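Local coordinates for protein putative cellulase CEL6 (Mycobacterium tuberculosis, PDB 1UP3) that probably hydrolyses beta-1,4-glucosidic bonds of cellulose as a family 6 endoglucanase, at residues A[9-14]-A[67-72]; A[39-44]-A[72-77]; A[112-117]-A[152-157]; A[183-188]-A[212-217]; A[243-248]-A[257-262]. All blocks are in the same frame, centred on the assembly; numbering follows the deposited sequence. Where two conformers were deposited one is given.

Contact 1 of 5, residues A[9-14]-A[67-72]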
# COMPACT_ATOMS: atom_id res chain seq x y z
N PRO A 9 0.37 4.34 -17.89
CA PRO A 9 1.39 4.41 -16.86
C PRO A 9 0.80 4.74 -15.51
O PRO A 9 -0.26 5.35 -15.44
CB PRO A 9 2.33 5.51 -17.34
CG PRO A 9 1.51 6.36 -18.24
CD PRO A 9 0.51 5.42 -18.89
N PHE A 10 1.49 4.34 -14.45
CA PHE A 10 1.10 4.73 -13.11
C PHE A 10 1.48 6.20 -12.88
O PHE A 10 2.50 6.70 -13.36
CB PHE A 10 1.74 3.80 -12.07
CG PHE A 10 1.33 2.36 -12.24
CD1 PHE A 10 0.03 1.98 -12.02
CD2 PHE A 10 2.25 1.40 -12.65
CE1 PHE A 10 -0.38 0.68 -12.18
CE2 PHE A 10 1.84 0.07 -12.85
CZ PHE A 10 0.54 -0.28 -12.62
N TYR A 11 0.64 6.89 -12.12
CA TYR A 11 0.81 8.33 -11.88
C TYR A 11 1.98 8.66 -10.97
O TYR A 11 2.09 8.11 -9.88
CB TYR A 11 -0.46 8.87 -11.28
CG TYR A 11 -0.51 10.37 -11.02
CD1 TYR A 11 -0.26 11.28 -12.01
CD2 TYR A 11 -0.88 10.85 -9.78
CE1 TYR A 11 -0.35 12.67 -11.76
CE2 TYR A 11 -0.96 12.19 -9.52
CZ TYR A 11 -0.69 13.10 -10.52
OH TYR A 11 -0.76 14.45 -10.24
N VAL A 12 2.83 9.58 -11.44
CA VAL A 12 3.91 10.13 -10.63
C VAL A 12 3.37 11.39 -9.93
O VAL A 12 3.01 12.38 -10.60
CB VAL A 12 5.09 10.44 -11.47
CG1 VAL A 12 6.18 11.12 -10.62
CG2 VAL A 12 5.62 9.17 -12.14
N ASP A 13 3.33 11.36 -8.60
CA ASP A 13 2.86 12.48 -7.78
C ASP A 13 3.88 13.63 -7.90
O ASP A 13 5.03 13.50 -7.45
CB ASP A 13 2.78 12.00 -6.34
CG ASP A 13 2.27 13.06 -5.38
OD1 ASP A 13 2.14 14.24 -5.80
OD2 ASP A 13 2.09 12.78 -4.16
N PRO A 14 3.50 14.75 -8.51
CA PRO A 14 4.46 15.84 -8.72
C PRO A 14 4.78 16.64 -7.44
O PRO A 14 5.67 17.49 -7.49
CB PRO A 14 3.74 16.74 -9.74
CG PRO A 14 2.33 16.53 -9.44
CD PRO A 14 2.16 15.07 -9.04
N ALA A 67 -3.14 13.56 -16.60
CA ALA A 67 -1.81 13.10 -16.99
C ALA A 67 -1.82 11.81 -17.80
O ALA A 67 -0.76 11.31 -18.15
CB ALA A 67 -0.94 12.93 -15.74
N GLY A 68 -2.99 11.29 -18.12
CA GLY A 68 -3.13 10.04 -18.86
C GLY A 68 -2.62 8.84 -18.09
O GLY A 68 -2.08 7.90 -18.69
N ALA A 69 -2.81 8.86 -16.77
CA ALA A 69 -2.17 7.90 -15.88
C ALA A 69 -3.12 7.31 -14.85
O ALA A 69 -4.14 7.92 -14.50
CB ALA A 69 -1.00 8.57 -15.14
N MET A 70 -2.75 6.13 -14.32
CA MET A 70 -3.52 5.43 -13.29
C MET A 70 -3.04 5.85 -11.89
O MET A 70 -1.90 5.59 -11.55
CB MET A 70 -3.36 3.90 -13.43
CG MET A 70 -4.00 3.08 -12.34
SD MET A 70 -5.75 3.21 -12.21
CE MET A 70 -6.29 2.15 -13.47
N PRO A 71 -3.91 6.47 -11.10
CA PRO A 71 -3.55 6.82 -9.73
C PRO A 71 -3.63 5.59 -8.84
O PRO A 71 -4.50 4.76 -9.04
CB PRO A 71 -4.61 7.84 -9.34
CG PRO A 71 -5.77 7.44 -10.08
CD PRO A 71 -5.30 6.87 -11.41
N VAL A 72 -2.75 5.53 -7.86
CA VAL A 72 -2.76 4.47 -6.84
C VAL A 72 -2.91 5.15 -5.49
O VAL A 72 -2.11 6.05 -5.14
CB VAL A 72 -1.48 3.62 -6.85
CG1 VAL A 72 -1.61 2.48 -5.90
CG2 VAL A 72 -1.13 3.11 -8.29
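Phe-10 pairs with Met-70 in a single beta bridge: Met-70 N donates to Pro-9 O at 2.8 Å, and Tyr-11 N donates to Met-70 O at 2.9 Å. The side chains of Phe-10 and Tyr-11 leave this bridge in different directions. CG of Phe-10 stands beside its backbone N (chi1 -61°). Ring atom CD1 of Phe-10 lies 4.1 Å from Val-72 CG2 and also meets CB of Met-70, while Met-70 O sits near the ring plane at its edge. Tyr-11 instead lays its CB against Ala-69 CB, 3.9 Å away, and brings CE1 to 4.0 Å from Ala-67 CB. Its hydroxyl bonds to a bound polyether molecule, probably from the crystallisation liquor, and Tyr-60 of helix 50-66 meets the ring edge-to-face. Gly-68, at positive phi, closes helix 50-66 in a Schellman motif, ahead of strand 72-75; the bridge lays segment 9-14 along this link from helix to strand in a beta-alpha-beta unit.

Contact 2 of 5, residues A[39-44]-A[72-77]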
# COMPACT_ATOMS: atom_id res chain seq x y z
N PRO A 39 6.58 6.26 -10.02
CA PRO A 39 5.22 6.32 -9.45
C PRO A 39 5.08 5.50 -8.17
O PRO A 39 5.58 4.35 -8.10
CB PRO A 39 4.33 5.75 -10.55
CG PRO A 39 5.23 5.02 -11.45
CD PRO A 39 6.61 5.54 -11.32
N GLN A 40 4.40 6.05 -7.16
CA GLN A 40 4.29 5.35 -5.87
C GLN A 40 2.80 5.15 -5.55
O GLN A 40 2.06 4.75 -6.42
CB GLN A 40 5.16 6.04 -4.81
CG GLN A 40 6.63 5.93 -5.24
CD GLN A 40 7.56 6.92 -4.56
OE1 GLN A 40 7.48 7.12 -3.37
NE2 GLN A 40 8.47 7.51 -5.33
N SER A 41 2.37 5.34 -4.32
CA SER A 41 0.92 5.41 -4.02
C SER A 41 0.74 6.56 -3.07
O SER A 41 1.68 6.94 -2.34
CB SER A 41 0.36 4.13 -3.39
OG SER A 41 0.80 3.99 -2.05
N TYR A 42 -0.46 7.12 -3.04
CA TYR A 42 -0.80 8.25 -2.18
C TYR A 42 -1.60 7.72 -0.99
O TYR A 42 -2.66 7.17 -1.16
CB TYR A 42 -1.60 9.27 -3.01
CG TYR A 42 -1.84 10.58 -2.30
CD1 TYR A 42 -0.84 11.54 -2.24
CD2 TYR A 42 -3.04 10.86 -1.71
CE1 TYR A 42 -1.04 12.76 -1.59
CE2 TYR A 42 -3.25 12.08 -1.05
CZ TYR A 42 -2.25 13.01 -1.00
OH TYR A 42 -2.46 14.22 -0.33
N TRP A 43 -1.07 7.91 0.22
CA TRP A 43 -1.66 7.32 1.41
C TRP A 43 -2.63 8.30 2.05
O TRP A 43 -2.26 9.48 2.29
CB TRP A 43 -0.58 6.98 2.41
CG TRP A 43 0.32 5.82 2.03
CD1 TRP A 43 1.08 5.70 0.91
CD2 TRP A 43 0.47 4.60 2.73
NE1 TRP A 43 1.75 4.50 0.92
CE2 TRP A 43 1.38 3.79 2.03
CE3 TRP A 43 -0.07 4.10 3.93
CZ2 TRP A 43 1.76 2.53 2.45
CZ3 TRP A 43 0.32 2.86 4.37
CH2 TRP A 43 1.23 2.07 3.62
N LEU A 44 -3.83 7.82 2.38
CA LEU A 44 -4.86 8.61 3.05
C LEU A 44 -5.19 7.99 4.42
O LEU A 44 -5.25 6.77 4.56
CB LEU A 44 -6.11 8.62 2.21
CG LEU A 44 -5.93 9.19 0.81
CD1 LEU A 44 -7.22 8.96 0.01
CD2 LEU A 44 -5.56 10.65 0.89
N VAL A 72 -2.75 5.53 -7.86
CA VAL A 72 -2.76 4.47 -6.84
C VAL A 72 -2.91 5.15 -5.49
O VAL A 72 -2.11 6.05 -5.14
CB VAL A 72 -1.48 3.62 -6.85
CG1 VAL A 72 -1.61 2.48 -5.90
CG2 VAL A 72 -1.13 3.11 -8.29
N LEU A 73 -3.98 4.78 -4.78
CA LEU A 73 -4.32 5.33 -3.49
C LEU A 73 -4.25 4.20 -2.46
O LEU A 73 -4.72 3.09 -2.74
CB LEU A 73 -5.72 5.94 -3.50
CG LEU A 73 -5.76 7.18 -4.41
CD1 LEU A 73 -7.05 7.20 -5.13
CD2 LEU A 73 -5.59 8.44 -3.63
N THR A 74 -3.68 4.49 -1.30
CA THR A 74 -3.63 3.56 -0.18
C THR A 74 -4.48 4.06 0.97
O THR A 74 -4.26 5.17 1.44
CB THR A 74 -2.21 3.36 0.23
OG1 THR A 74 -1.49 2.80 -0.88
CG2 THR A 74 -2.11 2.33 1.39
N LEU A 75 -5.47 3.29 1.37
CA LEU A 75 -6.32 3.67 2.49
C LEU A 75 -5.75 3.10 3.77
O LEU A 75 -5.60 1.89 3.90
CB LEU A 75 -7.77 3.19 2.26
CG LEU A 75 -8.42 3.69 0.96
CD1 LEU A 75 -9.87 3.21 0.88
CD2 LEU A 75 -8.36 5.21 0.80
N TYR A 76 -5.47 3.95 4.75
CA TYR A 76 -4.78 3.51 5.98
C TYR A 76 -5.41 4.22 7.19
O TYR A 76 -4.74 5.00 7.88
CB TYR A 76 -3.28 3.81 5.83
CG TYR A 76 -2.33 3.17 6.83
CD1 TYR A 76 -2.43 1.82 7.12
CD2 TYR A 76 -1.31 3.90 7.41
CE1 TYR A 76 -1.55 1.18 8.02
CE2 TYR A 76 -0.41 3.31 8.30
CZ TYR A 76 -0.52 1.95 8.58
OH TYR A 76 0.37 1.36 9.48
N GLY A 77 -6.71 4.01 7.37
CA GLY A 77 -7.48 4.68 8.41
C GLY A 77 -8.17 3.75 9.40
O GLY A 77 -8.98 4.23 10.20
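Tyr-42, Trp-43 and Leu-44 pair in parallel with Leu-73, Thr-74 and Leu-75, the two strands of a beta-alpha-beta unit whose connection is helix 50-66, at one edge of the parallel sheet of this family 6 hydrolase. Four backbone bonds join them, among them Thr-74 N to Tyr-42 O at 2.9 Å and Leu-44 N to Thr-74 O at 2.8 Å. On the face with Leu-73 and Leu-75, Leu-44 CD1 touches CD2 of both, 4.0 Å from each, and helices 50-66 and 94-108 cover these leucines. In the conformer given for Ser-41, Thr-74 OG1 donates to Ser-41 OG at 2.8 Å, and that oxygen also bonds Ile-260 O, which Trp-43 NE1 shares. Thr-74 CG2 is anti to its backbone N and lies over the centre of the six-membered ring of Trp-43, 3.6 Å from the centroid. The far edge of this indole meets Tyr-76 in a T-shaped stack, planes at 89°, with Trp-43 CZ3 over the tyrosine face, 3.6 Å from Tyr-76 CD2.

Contact 3 of 5, residues A[112-117]-A[152-157]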
# COMPACT_ATOMS: atom_id res chain seq x y z
N PRO A 112 -11.04 6.17 -12.96
CA PRO A 112 -10.05 5.09 -12.80
C PRO A 112 -9.20 5.30 -11.56
O PRO A 112 -8.76 6.42 -11.28
CB PRO A 112 -9.17 5.24 -14.04
CG PRO A 112 -10.01 5.93 -14.98
CD PRO A 112 -10.80 6.91 -14.21
N ALA A 113 -9.00 4.24 -10.79
CA ALA A 113 -8.11 4.29 -9.63
C ALA A 113 -7.74 2.87 -9.25
O ALA A 113 -8.52 1.93 -9.45
CB ALA A 113 -8.76 5.03 -8.42
N THR A 114 -6.56 2.74 -8.68
CA THR A 114 -6.12 1.53 -8.01
C THR A 114 -6.13 1.82 -6.51
O THR A 114 -5.62 2.86 -6.09
CB THR A 114 -4.73 1.20 -8.49
OG1 THR A 114 -4.75 0.92 -9.90
CG2 THR A 114 -4.15 -0.07 -7.81
N ILE A 115 -6.82 0.98 -5.73
CA ILE A 115 -7.00 1.22 -4.30
C ILE A 115 -6.43 0.06 -3.54
O ILE A 115 -6.83 -1.08 -3.78
CB ILE A 115 -8.48 1.41 -3.92
CG1 ILE A 115 -9.19 2.39 -4.86
CG2 ILE A 115 -8.58 1.86 -2.44
CD1 ILE A 115 -8.66 3.80 -4.86
N ILE A 116 -5.49 0.36 -2.65
CA ILE A 116 -4.90 -0.61 -1.73
C ILE A 116 -5.62 -0.40 -0.37
O ILE A 116 -5.52 0.65 0.26
CB ILE A 116 -3.42 -0.39 -1.57
CG1 ILE A 116 -2.68 -0.32 -2.93
CG2 ILE A 116 -2.84 -1.44 -0.61
CD1 ILE A 116 -2.83 -1.57 -3.72
N VAL A 117 -6.40 -1.40 0.04
CA VAL A 117 -7.27 -1.27 1.21
C VAL A 117 -6.55 -1.80 2.46
O VAL A 117 -6.34 -3.01 2.64
CB VAL A 117 -8.58 -2.04 1.04
CG1 VAL A 117 -9.50 -1.87 2.25
CG2 VAL A 117 -9.30 -1.64 -0.21
N ALA A 152 -14.56 1.51 -12.29
CA ALA A 152 -13.21 1.74 -12.74
C ALA A 152 -12.17 1.68 -11.62
O ALA A 152 -10.99 1.97 -11.87
CB ALA A 152 -13.11 3.10 -13.46
N ALA A 153 -12.59 1.31 -10.43
CA ALA A 153 -11.66 1.14 -9.32
C ALA A 153 -11.20 -0.30 -9.27
O ALA A 153 -12.00 -1.21 -9.23
CB ALA A 153 -12.28 1.51 -8.02
N ALA A 154 -9.88 -0.50 -9.33
CA ALA A 154 -9.25 -1.79 -9.18
C ALA A 154 -8.85 -1.90 -7.73
O ALA A 154 -7.94 -1.20 -7.28
CB ALA A 154 -8.07 -1.93 -10.07
N VAL A 155 -9.56 -2.74 -6.99
CA VAL A 155 -9.46 -2.75 -5.51
C VAL A 155 -8.70 -3.99 -5.06
O VAL A 155 -9.06 -5.11 -5.44
CB VAL A 155 -10.86 -2.70 -4.86
CG1 VAL A 155 -10.73 -2.74 -3.31
CG2 VAL A 155 -11.61 -1.45 -5.31
N TYR A 156 -7.67 -3.76 -4.25
CA TYR A 156 -6.81 -4.83 -3.73
C TYR A 156 -6.82 -4.73 -2.22
O TYR A 156 -6.41 -3.72 -1.64
CB TYR A 156 -5.37 -4.72 -4.26
CG TYR A 156 -5.28 -4.85 -5.77
CD1 TYR A 156 -5.38 -3.73 -6.58
CD2 TYR A 156 -5.12 -6.09 -6.40
CE1 TYR A 156 -5.34 -3.81 -7.95
CE2 TYR A 156 -5.09 -6.17 -7.80
CZ TYR A 156 -5.21 -5.04 -8.56
OH TYR A 156 -5.16 -5.11 -9.93
N VAL A 157 -7.31 -5.76 -1.55
CA VAL A 157 -7.35 -5.80 -0.09
C VAL A 157 -6.00 -6.25 0.45
O VAL A 157 -5.44 -7.25 0.01
CB VAL A 157 -8.43 -6.82 0.39
CG1 VAL A 157 -8.42 -6.90 1.88
CG2 VAL A 157 -9.79 -6.41 -0.19
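Val-117 CG2 meets Val-155 CG1 at 3.6 Å, the closest approach of two side chains between segments 112-117 and 152-157. The methyl of Val-117 is the one anti to its carbonyl carbon, while that of Val-155 is anti to the backbone N (chi1 179°), and the two side chains slant across each other. On the other face of the sheet Thr-114 CG2 stands oblique to the Tyr-156 ring, 3.9 Å from Tyr-156 CE1, and Ile-116 CD1 packs on Tyr-156 CB, at 4.1 Å. The frame beneath these contacts is a run of parallel pairing from Ala-113 with Ala-153 to Val-117 with Val-157, two neighbouring strands in the middle of the sheet. Five backbone hydrogen bonds alternate along it, from a long one, Ala-113 N to Ala-152 O at 3.2 Å, to Tyr-156 N to Ile-115 O at 2.8 Å and Val-117 N to Tyr-156 O at 2.9 Å. Ala-153 and Ala-154 open strand 153-158 with small side chains. Further out, the hydroxyl of Tyr-156 is bonded to Asp-255 OD2, which anchors the far end of the ring. Helix 130-147 packs on Val-117 and Val-157, and Ile-115 lies against Leu-108 of helix 94-108.

Contact 4 of 5, residues A[183-188]-A[212-217]. With SO4 (sulfate ion), chain D.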
# COMPACT_ATOMS: atom_id res chain seq x y z
N ARG A 183 -10.76 -6.85 -7.09
CA ARG A 183 -9.84 -7.46 -8.04
C ARG A 183 -8.98 -8.51 -7.36
O ARG A 183 -8.61 -9.51 -7.97
CB ARG A 183 -8.96 -6.39 -8.72
CG ARG A 183 -7.97 -6.91 -9.73
CD ARG A 183 -8.58 -7.63 -10.92
NE ARG A 183 -7.54 -8.12 -11.81
CZ ARG A 183 -7.73 -8.85 -12.89
NH1 ARG A 183 -8.96 -9.17 -13.27
NH2 ARG A 183 -6.69 -9.23 -13.62
N GLY A 184 -8.61 -8.24 -6.11
CA GLY A 184 -7.82 -9.20 -5.35
C GLY A 184 -7.19 -8.60 -4.11
O GLY A 184 -7.86 -7.97 -3.28
N PHE A 185 -5.90 -8.84 -3.97
CA PHE A 185 -5.19 -8.50 -2.75
C PHE A 185 -3.78 -7.96 -3.00
O PHE A 185 -3.26 -8.06 -4.09
CB PHE A 185 -5.14 -9.76 -1.82
CG PHE A 185 -4.46 -10.94 -2.44
CD1 PHE A 185 -5.16 -11.80 -3.27
CD2 PHE A 185 -3.10 -11.22 -2.20
CE1 PHE A 185 -4.55 -12.90 -3.85
CE2 PHE A 185 -2.51 -12.34 -2.77
CZ PHE A 185 -3.22 -13.16 -3.62
N SER A 186 -3.18 -7.37 -1.95
CA SER A 186 -1.81 -6.85 -2.04
C SER A 186 -0.91 -7.54 -1.06
O SER A 186 -1.34 -7.99 0.01
CB SER A 186 -1.78 -5.32 -1.82
OG SER A 186 -2.42 -4.97 -0.62
N LEU A 187 0.35 -7.65 -1.46
CA LEU A 187 1.41 -8.29 -0.66
C LEU A 187 2.65 -7.42 -0.51
O LEU A 187 2.98 -6.61 -1.39
CB LEU A 187 1.86 -9.56 -1.34
CG LEU A 187 0.84 -10.68 -1.56
CD1 LEU A 187 1.45 -11.83 -2.38
CD2 LEU A 187 0.36 -11.17 -0.19
N ASN A 188 3.36 -7.63 0.60
CA ASN A 188 4.68 -7.05 0.83
C ASN A 188 4.68 -5.55 1.12
O ASN A 188 5.74 -4.93 1.05
CB ASN A 188 5.62 -7.32 -0.36
CG ASN A 188 7.08 -7.59 0.06
OD1 ASN A 188 7.36 -8.11 1.17
ND2 ASN A 188 7.99 -7.19 -0.78
N SER A 212 -8.28 -15.07 -7.50
CA SER A 212 -8.11 -13.62 -7.35
C SER A 212 -6.70 -13.22 -7.78
O SER A 212 -5.75 -14.03 -7.81
CB SER A 212 -8.39 -13.17 -5.94
OG SER A 212 -7.36 -13.60 -5.09
N HIS A 213 -6.56 -11.95 -8.16
CA HIS A 213 -5.30 -11.40 -8.63
C HIS A 213 -4.64 -10.57 -7.53
O HIS A 213 -5.27 -10.25 -6.52
CB HIS A 213 -5.56 -10.56 -9.88
CG HIS A 213 -5.95 -11.38 -11.08
ND1 HIS A 213 -7.22 -11.89 -11.26
CD2 HIS A 213 -5.23 -11.78 -12.16
CE1 HIS A 213 -7.26 -12.58 -12.39
NE2 HIS A 213 -6.07 -12.54 -12.95
N TYR A 214 -3.38 -10.20 -7.72
CA TYR A 214 -2.66 -9.51 -6.65
C TYR A 214 -1.59 -8.57 -7.20
O TYR A 214 -1.14 -8.69 -8.35
CB TYR A 214 -2.05 -10.50 -5.61
CG TYR A 214 -1.06 -11.47 -6.20
CD1 TYR A 214 -1.49 -12.66 -6.79
CD2 TYR A 214 0.27 -11.15 -6.29
CE1 TYR A 214 -0.59 -13.52 -7.39
CE2 TYR A 214 1.18 -12.01 -6.89
CZ TYR A 214 0.75 -13.17 -7.46
OH TYR A 214 1.67 -13.98 -8.11
N VAL A 215 -1.18 -7.67 -6.33
CA VAL A 215 -0.05 -6.80 -6.60
C VAL A 215 0.99 -6.98 -5.48
O VAL A 215 0.62 -7.36 -4.37
CB VAL A 215 -0.49 -5.34 -6.69
CG1 VAL A 215 -1.39 -5.13 -7.88
CG2 VAL A 215 -1.18 -4.88 -5.41
N ILE A 216 2.25 -6.76 -5.81
CA ILE A 216 3.36 -6.88 -4.89
C ILE A 216 4.03 -5.48 -4.79
O ILE A 216 4.39 -4.90 -5.83
CB ILE A 216 4.38 -7.94 -5.33
CG1 ILE A 216 3.74 -9.34 -5.42
CG2 ILE A 216 5.55 -7.98 -4.37
CD1 ILE A 216 4.59 -10.36 -6.19
N ASP A 217 4.29 -5.04 -3.57
CA ASP A 217 5.07 -3.82 -3.24
C ASP A 217 6.54 -4.21 -3.42
O ASP A 217 7.10 -4.98 -2.64
CB ASP A 217 4.82 -3.35 -1.82
CG ASP A 217 5.33 -2.00 -1.54
OD1 ASP A 217 6.07 -1.44 -2.39
OD2 ASP A 217 5.02 -1.38 -0.49
S SO4 D . -8.05 -11.63 -16.22
O1 SO4 D . -9.18 -10.95 -15.58
O2 SO4 D . -6.74 -11.07 -15.89
O3 SO4 D . -8.20 -11.50 -17.68
O4 SO4 D . -8.10 -13.05 -15.88
O HOH W 1 -9.56 -11.28 -9.87
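Arg-183 sends CG anti to its backbone N (chi1 180°) and bends at chi2, and His-213 turns CG beside its own N (chi1 -69°); the guanidinium and the imidazole end up stacked. Their centres are 3.6 Å apart and the planes differ by 12°, with Arg-183 NH2 over the middle of the ring. A sulfate, probably from the crystallisation liquor, is gripped in a fork: Arg-183 NH1 donates to O1 and NH2 to O2, each at 2.9 Å and nearly straight. Arg-183 NE makes a salt bridge with Asp-255, so the cation is held from another side too. A water joins Arg-183 O to His-213 ND1, lying in the plane of the imidazole at its edge. The groups stand at the start of strands 184-187 and 213-217, which run parallel as the two strands of a beta-alpha-beta unit connected by helix 195-208. Gly-184 CA approaches His-213 O to 3.0 Å in a CA-H...O contact. On the helix-facing side, CB of Tyr-214 sits over the Phe-185 ring, 3.5 Å from its centroid, and the two rings are nearly parallel but strongly offset. Ser-212 OG, in the conformer given, stands at the edge of the Phe-185 ring and is bonded to Thr-209. At the C-terminal end Asn-188 ND2 donates to Asp-217 O at 3.0 Å. Asp-217 OD1 bonds Ser-219 OG and Ile-260 N, and OD2 bonds Lys-261 N and Ser-190 N.

Contact 5 of 5, residues A[243-248]-A[257-262]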
# COMPACT_ATOMS: atom_id res chain seq x y z
N ALA A 243 12.27 -3.69 -8.21
CA ALA A 243 11.79 -3.43 -9.57
C ALA A 243 10.87 -2.25 -9.65
O ALA A 243 9.97 -2.15 -8.85
CB ALA A 243 11.03 -4.65 -10.09
N PRO A 244 11.08 -1.33 -10.60
CA PRO A 244 10.14 -0.25 -10.78
C PRO A 244 8.75 -0.76 -11.17
O PRO A 244 8.62 -1.88 -11.72
CB PRO A 244 10.75 0.62 -11.88
CG PRO A 244 12.19 0.21 -11.96
CD PRO A 244 12.29 -1.18 -11.43
N PRO A 245 7.73 0.02 -10.84
CA PRO A 245 6.35 -0.41 -11.11
C PRO A 245 6.14 -0.82 -12.56
O PRO A 245 6.61 -0.16 -13.50
CB PRO A 245 5.52 0.81 -10.69
CG PRO A 245 6.37 1.48 -9.66
CD PRO A 245 7.77 1.29 -10.10
N THR A 246 5.41 -1.93 -12.72
CA THR A 246 5.22 -2.56 -14.03
C THR A 246 4.11 -3.59 -13.99
O THR A 246 3.83 -4.18 -12.95
CB THR A 246 6.53 -3.21 -14.54
OG1 THR A 246 6.35 -3.72 -15.88
CG2 THR A 246 6.96 -4.42 -13.70
N THR A 247 3.50 -3.86 -15.15
CA THR A 247 2.59 -5.00 -15.27
C THR A 247 3.28 -6.20 -15.91
O THR A 247 2.65 -7.26 -16.05
CB THR A 247 1.32 -4.66 -16.06
OG1 THR A 247 1.69 -4.17 -17.36
CG2 THR A 247 0.53 -3.57 -15.37
N ALA A 248 4.55 -6.09 -16.28
CA ALA A 248 5.28 -7.24 -16.82
C ALA A 248 5.82 -8.06 -15.67
O ALA A 248 6.98 -7.98 -15.33
CB ALA A 248 6.40 -6.77 -17.77
N TYR A 257 3.75 -5.19 -10.22
CA TYR A 257 4.66 -4.73 -9.17
C TYR A 257 4.41 -3.24 -9.00
O TYR A 257 4.36 -2.52 -9.99
CB TYR A 257 6.13 -4.96 -9.53
CG TYR A 257 6.50 -6.36 -9.96
CD1 TYR A 257 5.79 -7.45 -9.53
CD2 TYR A 257 7.59 -6.56 -10.81
CE1 TYR A 257 6.14 -8.76 -9.94
CE2 TYR A 257 7.94 -7.82 -11.23
CZ TYR A 257 7.21 -8.91 -10.80
OH TYR A 257 7.52 -10.17 -11.22
N LEU A 258 4.15 -2.80 -7.77
CA LEU A 258 3.90 -1.40 -7.45
C LEU A 258 4.85 -0.91 -6.40
O LEU A 258 5.39 -1.73 -5.62
CB LEU A 258 2.46 -1.16 -6.96
CG LEU A 258 1.32 -1.54 -7.93
CD1 LEU A 258 -0.01 -1.38 -7.21
CD2 LEU A 258 1.40 -0.72 -9.23
N TRP A 259 5.04 0.40 -6.32
CA TRP A 259 5.70 0.95 -5.12
C TRP A 259 4.59 1.53 -4.25
O TRP A 259 4.05 2.58 -4.57
CB TRP A 259 6.73 2.02 -5.48
CG TRP A 259 8.00 1.47 -6.05
CD1 TRP A 259 8.24 0.19 -6.51
CD2 TRP A 259 9.21 2.20 -6.24
NE1 TRP A 259 9.51 0.11 -7.01
CE2 TRP A 259 10.15 1.31 -6.82
CE3 TRP A 259 9.62 3.50 -5.95
CZ2 TRP A 259 11.45 1.70 -7.16
CZ3 TRP A 259 10.93 3.88 -6.27
CH2 TRP A 259 11.81 2.98 -6.88
N ILE A 260 4.17 0.77 -3.25
CA ILE A 260 3.06 1.17 -2.38
C ILE A 260 3.60 2.03 -1.25
O ILE A 260 3.27 3.22 -1.15
CB ILE A 260 2.23 -0.06 -1.95
CG1 ILE A 260 1.72 -0.76 -3.22
CG2 ILE A 260 1.06 0.41 -1.05
CD1 ILE A 260 0.96 -2.02 -2.99
N LYS A 261 4.48 1.47 -0.43
CA LYS A 261 5.30 2.27 0.46
C LYS A 261 6.13 3.25 -0.37
O LYS A 261 6.56 2.91 -1.46
CB LYS A 261 6.23 1.34 1.25
CG LYS A 261 7.37 1.99 2.03
CD LYS A 261 6.89 2.65 3.25
CE LYS A 261 8.04 3.39 3.93
NZ LYS A 261 7.67 3.77 5.31
N ARG A 262 6.30 4.47 0.17
CA ARG A 262 7.10 5.50 -0.48
C ARG A 262 8.54 5.47 0.05
O ARG A 262 8.77 5.81 1.22
CB ARG A 262 6.49 6.87 -0.22
CG ARG A 262 5.13 7.10 -0.93
CD ARG A 262 4.67 8.57 -1.04
NE ARG A 262 3.66 8.73 -2.09
CZ ARG A 262 3.22 9.90 -2.63
NH1 ARG A 262 3.68 11.09 -2.28
NH2 ARG A 262 2.29 9.85 -3.55
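Hydrogen bonds join Thr-246 and Tyr-257 twice, backbone to backbone: Thr-246 N gives to Tyr-257 O at 3.0 Å, and Tyr-257 N returns to Thr-246 O at 2.9 Å. A third bond comes from a side chain, the indole NE1 of Trp-259 donating to Ala-243 O at 3.0 Å; the nitrogen stands above the carbonyl plane, and the N-H...O angle is 153°. Thr-218 OG1 also bonds this oxygen, so two groups hold it. The hydroxyl of Tyr-257 bonds Ala-250 N. Within segment 243-248, Thr-246 OG1 accepts from Ala-248 N, an ST turn just beyond the pairing. The Thr-246 and Tyr-257 pair is a single antiparallel bridge of the hydrogen-bonded kind, laid by the loop along strand 254-258, an outermost strand of the otherwise parallel sheet. Apolar contacts flank the pairing residues. Pro-245 CD packs over the face of the Trp-259 five-membered ring, 3.8 Å from its centroid, in a CH-pi contact where the two side chains cross at about a right angle. Tyr-257 CD2 takes two methyls, Thr-246 CG2 at 3.7 Å and Ala-243 CB at 4.0 Å, both oblique to the ring. Thr-246 and Tyr-257 point the same way; CG2 of the threonine lies between its N and carbonyl carbon (OG1 chi1 -175°). Helix 195-208 packs against the tyrosine ring. A weaker kind of contact, CA-H...O, brings Pro-245 CA to 3.1 Å from Tyr-257 O.

Contacts 2, 3 and 4 follow one another across the parallel sheet and contact 5 closes its far edge. Leu-73 N bonds Thr-114 O at 2.8 Å between contacts 2 and 3, Val-157 N bonds Gly-184 O at 2.9 Å between 3 and 4, and Ile-216 O accepts from Leu-258 N between 4 and 5. Segment 257-262 reaches from the far edge back to the loop before strand 42-44: Arg-262 NE meets Ser-41 O at 2.7 Å in contact 2, and its NH1 forms a salt bridge with Asp-13 of contact 1. Bound glucose units lie about 5 Å from the Tyr-76 side chain, about 7 Å from that of Asn-188 and about 11 Å from that of Ile-116, so contacts 2 and 4 approach the ligand most closely among these three.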